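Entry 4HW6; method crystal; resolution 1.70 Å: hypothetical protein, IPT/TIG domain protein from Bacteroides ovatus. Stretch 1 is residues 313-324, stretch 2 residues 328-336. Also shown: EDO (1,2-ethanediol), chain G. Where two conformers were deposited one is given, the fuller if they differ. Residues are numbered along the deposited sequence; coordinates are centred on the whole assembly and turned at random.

Stretch 1 313-324: YIVCGQHSSPGW
Stretch 2 (328-336) MGTGARLWG

Two neighbouring stretches of one chain can pack closely with few direct hydrogen bonds when glycines let the backbones approach and water fills the remaining gap. Residues 313-324 and 328-336 illustrate this, burying 689 Å² between them, both sides summed.

Stretch 1 begins as a strand. Tyr313 (chi1 p) stays out of reach, whereas Ile314 (t, t) points toward the partner and rests its CG2 3.8 Å from CG2 of Thr330 (p), in a 3-10 segment (330-331). Val315 (t) turns its side chain away but offers its carbonyl: Val315 O lies 3.2 Å from Gly329 CA, an approach suited to a residue without a side chain. Gly329, at phi/psi 49/-125, also has a positive phi that favours glycine.

The chain turns a corner at Cys316 (-151/162), whose CA is 4.1 Å from Gly329 CA; Gly317 CA is 4.5 Å from Arg333 CA and Pro322 CA 4.7 Å from Trp335 CA, so paired residues advance in the same sequence direction. Cys316 chi1 of 70° (p) sets SG 4.0 Å from CD1 of Leu334 (m, t), an apolar contact between buried side chains. Gly317 (82/179) follows, its N donating to Gly329 O at 3.3 Å. Gly317 CA lies 3.3 Å from Ala332 O, and Gly317 O lies 3.4 Å from Thr330 CA. A CB here would jam against the preceding carbonyl oxygen, so the backbone angles themselves call for glycine.

Gln318 (t, t, chi3 -77°) starts a type II turn ending at Ser321, closed by Ser321 N to Gln318 O at 3.0 Å. Gln318 CB lies over one face of the Arg333 guanidinium. Arg333 (m, m, t, chi4 -92°) is held by its own stretch: NH1 donates to Thr330 O and to Ala332 O, each at 2.9 Å. One water links Gln318 OE1 (2.7 Å from its oxygen) to Thr330 O (2.9 Å). Another accepts from Gln318 N at 3.0 Å and Leu334 N at 2.9 Å, and donates to Ser321 O at 2.8 Å, tying the turn to stretch 2. At the turn's tip, His319 ND1 and Ser320 OG are hydrogen-bonded at 2.8 Å; Ser320's phi/psi is 69/19.

Beyond Ser321 (t), Pro322 (-69/147, C-gamma endo) places CB over the face of the Trp335 indole, 3.6 Å from the five-membered-ring centroid, a CH-pi contact. Trp335 adopts chi1 -159° (t) and chi2 -8°; ethanediol C2, probably from the crystallisation liquor, lies over the same face as Pro322 CB, and ethanediol O2 donates to Pro322 O at 2.6 Å. Extended Gly323 (178/171) gives the shorter direct bond, N to Leu334 O at 2.9 Å. A CB there would sit tightly, 3.2 Å from Arg333 CB. Trp324 (chi1 t, chi2 67°) points away.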

ATOM      1  N   TYR A 313     -20.371  -9.210  13.741  1.00 14.24           N
ATOM      2  CA  TYR A 313     -19.765 -10.295  14.515  1.00 14.99           C
ATOM      3  C   TYR A 313     -18.254 -10.215  14.479  1.00 14.88           C
ATOM      4  O   TYR A 313     -17.683  -9.794  13.481  1.00 13.46           O
ATOM      5  CB  TYR A 313     -20.251 -11.670  14.023  1.00 17.18           C
ATOM      6  CG  TYR A 313     -19.948 -11.974  12.582  1.00 17.31           C
ATOM      7  CD1 TYR A 313     -18.744 -12.560  12.210  1.00 19.08           C
ATOM      8  CD2 TYR A 313     -20.886 -11.709  11.586  1.00 20.91           C
ATOM      9  CE1 TYR A 313     -18.470 -12.831  10.900  1.00 19.45           C
ATOM     10  CE2 TYR A 313     -20.623 -12.016  10.255  1.00 20.50           C
ATOM     11  CZ  TYR A 313     -19.409 -12.569   9.930  1.00 22.50           C
ATOM     12  OH  TYR A 313     -19.121 -12.921   8.616  1.00 27.38           O
ATOM     13  N   ILE A 314     -17.609 -10.694  15.538  1.00 13.91           N
ATOM     14  CA  ILE A 314     -16.146 -10.632  15.619  1.00 13.60           C
ATOM     15  C   ILE A 314     -15.505 -11.641  14.677  1.00 14.47           C
ATOM     16  O   ILE A 314     -16.004 -12.780  14.506  1.00 13.96           O
ATOM     17  CB  ILE A 314     -15.639 -10.816  17.082  1.00 14.17           C
ATOM     18  CG1 ILE A 314     -14.173 -10.440  17.211  1.00 14.62           C
ATOM     19  CG2 ILE A 314     -15.870 -12.251  17.580  1.00 14.47           C
ATOM     20  CD1 ILE A 314     -13.762 -10.266  18.659  1.00 14.39           C
ATOM     21  N   VAL A 315     -14.420 -11.197  14.034  1.00 12.32           N
ATOM     22  CA  VAL A 315     -13.649 -12.041  13.135  1.00 14.27           C
ATOM     23  C   VAL A 315     -12.297 -12.432  13.728  1.00 14.10           C
ATOM     24  O   VAL A 315     -11.896 -13.603  13.618  1.00 15.00           O
ATOM     25  CB  VAL A 315     -13.513 -11.387  11.744  1.00 16.24           C
ATOM     26  CG1 VAL A 315     -12.563 -12.172  10.835  1.00 16.81           C
ATOM     27  CG2 VAL A 315     -14.900 -11.284  11.110  1.00 16.74           C
ATOM     28  N   CYS A 316     -11.593 -11.481  14.322  1.00 13.54           N
ATOM     29  CA  CYS A 316     -10.307 -11.762  14.920  1.00 13.66           C
ATOM     30  C   CYS A 316      -9.975 -10.868  16.088  1.00 13.75           C
ATOM     31  O   CYS A 316     -10.574  -9.821  16.291  1.00 11.95           O
ATOM     32  CB  CYS A 316      -9.189 -11.761  13.872  1.00 15.55           C
ATOM     33  SG  CYS A 316      -8.835 -10.135  13.233  1.00 16.53           S
ATOM     34  N   GLY A 317      -9.025 -11.321  16.877  1.00 12.91           N
ATOM     35  CA  GLY A 317      -8.677 -10.640  18.104  1.00 12.51           C
ATOM     36  C   GLY A 317      -9.607 -11.014  19.229  1.00 13.91           C
ATOM     37  O   GLY A 317     -10.548 -11.797  19.060  1.00 13.03           O
ATOM     38  N   GLN A 318      -9.332 -10.432  20.394  1.00 14.08           N
ATOM     39  CA  GLN A 318     -10.218 -10.513  21.541  1.00 14.88           C
ATOM     40  C   GLN A 318     -10.422  -9.106  22.071  1.00 13.97           C
ATOM     41  O   GLN A 318      -9.469  -8.392  22.382  1.00 13.57           O
ATOM     42  CB  GLN A 318      -9.657 -11.415  22.631  1.00 16.31           C
ATOM     43  CG  GLN A 318     -10.619 -11.557  23.781  1.00 16.64           C
ATOM     44  CD  GLN A 318     -10.176 -12.592  24.780  1.00 22.50           C
ATOM     45  OE1 GLN A 318     -10.320 -13.801  24.544  1.00 23.42           O
ATOM     46  NE2 GLN A 318      -9.614 -12.136  25.879  1.00 21.58           N
ATOM     47  N   HIS A 319     -11.688  -8.721  22.133  1.00 14.67           N
ATOM     48  CA  HIS A 319     -12.101  -7.408  22.597  1.00 14.07           C
ATOM     49  C   HIS A 319     -11.458  -7.090  23.948  1.00 13.21           C
ATOM     50  O   HIS A 319     -11.591  -7.862  24.901  1.00 13.22           O
ATOM     51  CB  HIS A 319     -13.619  -7.427  22.715  1.00 14.92           C
ATOM     52  CG  HIS A 319     -14.265  -6.084  22.881  1.00 15.53           C
ATOM     53  ND1 HIS A 319     -14.056  -5.275  23.977  1.00 16.96           N
ATOM     54  CD2 HIS A 319     -15.221  -5.478  22.133  1.00 15.34           C
ATOM     55  CE1 HIS A 319     -14.845  -4.214  23.887  1.00 17.15           C
ATOM     56  NE2 HIS A 319     -15.565  -4.311  22.775  1.00 16.26           N
ATOM     57  N   SER A 320     -10.750  -5.968  23.993  1.00 13.75           N
ATOM     58  CA  SER A 320     -10.091  -5.444  25.206  1.00 14.51           C
ATOM     59  C   SER A 320      -8.878  -6.277  25.695  1.00 15.89           C
ATOM     60  O   SER A 320      -8.462  -6.153  26.848  1.00 16.67           O
ATOM     61  CB  SER A 320     -11.116  -5.229  26.339  1.00 17.06           C
ATOM     62  OG  SER A 320     -12.213  -4.425  25.886  1.00 17.91           O
ATOM     63  N   SER A 321      -8.309  -7.106  24.812  1.00 14.15           N
ATOM     64  CA  SER A 321      -7.144  -7.922  25.147  0.50 14.87           C
ATOM     65  C   SER A 321      -6.039  -7.648  24.134  1.00 14.99           C
ATOM     66  O   SER A 321      -5.895  -8.360  23.148  1.00 15.32           O
ATOM     67  CB  SER A 321      -7.499  -9.416  25.168  0.50 15.83           C
ATOM     68  OG  SER A 321      -6.404 -10.182  25.653  0.50 16.63           O
ATOM     69  N   PRO A 322      -5.268  -6.576  24.348  1.00 13.02           N
ATOM     70  CA  PRO A 322      -4.193  -6.260  23.402  1.00 13.73           C
ATOM     71  C   PRO A 322      -3.051  -7.268  23.456  1.00 15.67           C
ATOM     72  O   PRO A 322      -2.712  -7.801  24.521  1.00 16.07           O
ATOM     73  CB  PRO A 322      -3.719  -4.873  23.862  1.00 14.62           C
ATOM     74  CG  PRO A 322      -4.008  -4.868  25.337  1.00 15.28           C
ATOM     75  CD  PRO A 322      -5.314  -5.606  25.465  1.00 14.89           C
ATOM     76  N   GLY A 323      -2.435  -7.502  22.310  1.00 15.90           N
ATOM     77  CA  GLY A 323      -1.284  -8.368  22.237  1.00 15.49           C
ATOM     78  C   GLY A 323      -0.822  -8.499  20.801  1.00 14.39           C
ATOM     79  O   GLY A 323      -1.493  -8.027  19.879  1.00 14.13           O
ATOM     80  N   TRP A 324       0.334  -9.131  20.633  1.00 15.39           N
ATOM     81  CA  TRP A 324       0.863  -9.460  19.317  1.00 15.98           C
ATOM     82  C   TRP A 324       0.943 -10.976  19.237  1.00 15.69           C
ATOM     83  O   TRP A 324       1.935 -11.592  19.629  1.00 14.31           O
ATOM     84  CB  TRP A 324       2.230  -8.823  19.058  1.00 17.12           C
ATOM     85  CG  TRP A 324       2.751  -9.209  17.704  1.00 15.37           C
ATOM     86  CD1 TRP A 324       2.241  -8.866  16.515  1.00 15.84           C
ATOM     87  CD2 TRP A 324       3.850 -10.067  17.446  1.00 16.02           C
ATOM     88  NE1 TRP A 324       2.964  -9.429  15.501  1.00 15.39           N
ATOM     89  CE2 TRP A 324       3.971 -10.171  16.048  1.00 16.69           C
ATOM     90  CE3 TRP A 324       4.760 -10.750  18.264  1.00 17.51           C
ATOM     91  CZ2 TRP A 324       4.955 -10.948  15.440  1.00 19.69           C
ATOM     92  CZ3 TRP A 324       5.750 -11.511  17.661  1.00 22.31           C
ATOM     93  CH2 TRP A 324       5.844 -11.586  16.256  1.00 22.30           C
HETATM   94  N   MSE A 328      -5.420 -17.968  14.384  1.00 17.49           N
HETATM   95  CA  MSE A 328      -6.676 -18.140  13.693  1.00 17.03           C
HETATM   96  C   MSE A 328      -7.746 -17.367  14.444  1.00 16.64           C
HETATM   97  O   MSE A 328      -7.973 -17.619  15.623  1.00 15.29           O
HETATM   98  CB  MSE A 328      -7.037 -19.624  13.630  1.00 19.05           C
HETATM   99  CG  MSE A 328      -8.292 -19.883  12.897  1.00 21.69           C
HETATM  100 SE   MSE A 328      -8.138 -19.359  10.977  0.75 24.92          SE
HETATM  101  CE  MSE A 328      -6.692 -20.200  10.699  1.00 15.46           C
ATOM    102  N   GLY A 329      -8.387 -16.429  13.756  1.00 14.41           N
ATOM    103  CA  GLY A 329      -9.551 -15.730  14.287  1.00 14.66           C
ATOM    104  C   GLY A 329      -9.373 -15.170  15.689  1.00 14.05           C
ATOM    105  O   GLY A 329      -8.461 -14.392  15.954  1.00 13.05           O
ATOM    106  N   THR A 330     -10.271 -15.545  16.580  1.00 13.32           N
ATOM    107  CA  THR A 330     -10.285 -15.015  17.939  1.00 13.75           C
ATOM    108  C   THR A 330      -9.206 -15.613  18.836  1.00 14.42           C
ATOM    109  O   THR A 330      -9.121 -15.281  20.026  1.00 14.71           O
ATOM    110  CB  THR A 330     -11.675 -15.166  18.571  1.00 13.47           C
ATOM    111  OG1 THR A 330     -12.018 -16.557  18.674  1.00 13.99           O
ATOM    112  CG2 THR A 330     -12.752 -14.362  17.775  1.00 13.87           C
ATOM    113  N   GLY A 331      -8.373 -16.490  18.267  1.00 14.23           N
ATOM    114  CA  GLY A 331      -7.136 -16.915  18.923  1.00 15.39           C
ATOM    115  C   GLY A 331      -5.950 -15.986  18.666  1.00 14.97           C
ATOM    116  O   GLY A 331      -4.913 -16.045  19.376  1.00 16.50           O
ATOM    117  N   ALA A 332      -6.090 -15.116  17.670  1.00 13.91           N
ATOM    118  CA  ALA A 332      -5.124 -14.043  17.425  1.00 13.67           C
ATOM    119  C   ALA A 332      -5.336 -12.928  18.444  1.00 13.26           C
ATOM    120  O   ALA A 332      -6.409 -12.809  19.031  1.00 13.39           O
ATOM    121  CB  ALA A 332      -5.275 -13.462  16.025  1.00 13.68           C
ATOM    122  N   ARG A 333      -4.286 -12.146  18.649  1.00 13.29           N
ATOM    123  CA  ARG A 333      -4.356 -10.900  19.386  1.00 13.65           C
ATOM    124  C   ARG A 333      -3.812  -9.782  18.533  1.00 13.35           C
ATOM    125  O   ARG A 333      -2.792  -9.966  17.833  1.00 13.44           O
ATOM    126  CB  ARG A 333      -3.592 -10.982  20.689  1.00 14.04           C
ATOM    127  CG  ARG A 333      -4.088 -12.062  21.642  1.00 14.82           C
ATOM    128  CD  ARG A 333      -5.454 -11.687  22.206  1.00 15.59           C
ATOM    129  NE  ARG A 333      -5.953 -12.684  23.138  1.00 16.56           N
ATOM    130  CZ  ARG A 333      -6.730 -13.719  22.826  1.00 19.35           C
ATOM    131  NH1 ARG A 333      -7.096 -13.950  21.564  1.00 17.84           N
ATOM    132  NH2 ARG A 333      -7.102 -14.564  23.803  1.00 19.40           N
ATOM    133  N   LEU A 334      -4.510  -8.646  18.590  1.00 12.30           N
ATOM    134  CA  LEU A 334      -4.131  -7.423  17.912  1.00 12.37           C
ATOM    135  C   LEU A 334      -3.787  -6.382  18.955  1.00 12.26           C
ATOM    136  O   LEU A 334      -4.121  -6.550  20.137  1.00 12.40           O
ATOM    137  CB  LEU A 334      -5.271  -6.903  17.042  1.00 12.95           C
ATOM    138  CG  LEU A 334      -5.922  -7.883  16.065  1.00 14.99           C
ATOM    139  CD1 LEU A 334      -6.914  -7.157  15.173  1.00 13.41           C
ATOM    140  CD2 LEU A 334      -4.948  -8.684  15.233  1.00 16.45           C
ATOM    141  N   TRP A 335      -3.118  -5.324  18.516  1.00 12.88           N
ATOM    142  CA  TRP A 335      -2.741  -4.250  19.417  1.00 12.70           C
ATOM    143  C   TRP A 335      -2.800  -2.907  18.694  1.00 11.64           C
ATOM    144  O   TRP A 335      -1.870  -2.488  17.999  1.00 13.17           O
ATOM    145  CB  TRP A 335      -1.365  -4.503  20.054  1.00 13.60           C
ATOM    146  CG  TRP A 335      -1.159  -3.703  21.343  1.00 16.26           C
ATOM    147  CD1 TRP A 335      -1.967  -2.747  21.851  1.00 17.75           C
ATOM    148  CD2 TRP A 335      -0.040  -3.780  22.223  1.00 19.06           C
ATOM    149  NE1 TRP A 335      -1.460  -2.256  23.027  1.00 19.03           N
ATOM    150  CE2 TRP A 335      -0.262  -2.855  23.264  1.00 22.38           C
ATOM    151  CE3 TRP A 335       1.146  -4.517  22.214  1.00 25.59           C
ATOM    152  CZ2 TRP A 335       0.652  -2.657  24.301  1.00 29.47           C
ATOM    153  CZ3 TRP A 335       2.046  -4.332  23.254  1.00 26.43           C
ATOM    154  CH2 TRP A 335       1.792  -3.405  24.277  1.00 28.01           C
ATOM    155  N   GLY A 336      -3.931  -2.237  18.868  1.00 12.15           N
ATOM    156  CA  GLY A 336      -4.191  -0.970  18.199  1.00 12.41           C
ATOM    157  C   GLY A 336      -4.291  -1.030  16.703  1.00 12.92           C
ATOM    158  O   GLY A 336      -3.646  -0.242  16.005  1.00 11.98           O
TER
HETATM  159  C1  EDO G 503       1.361  -6.188  26.400  1.00 32.84           C
HETATM  160  O1  EDO G 503       1.140  -5.601  27.699  1.00 31.63           O
HETATM  161  C2  EDO G 503       0.039  -6.281  25.640  1.00 28.65           C
HETATM  162  O2  EDO G 503      -0.821  -7.238  26.279  1.00 27.03           O
HETATM  163  O   HOH W   1      -6.747  -8.816  20.467  1.00 10.79           O
HETATM  164  O   HOH W   2     -11.038 -14.634  22.070  1.00 26.18           O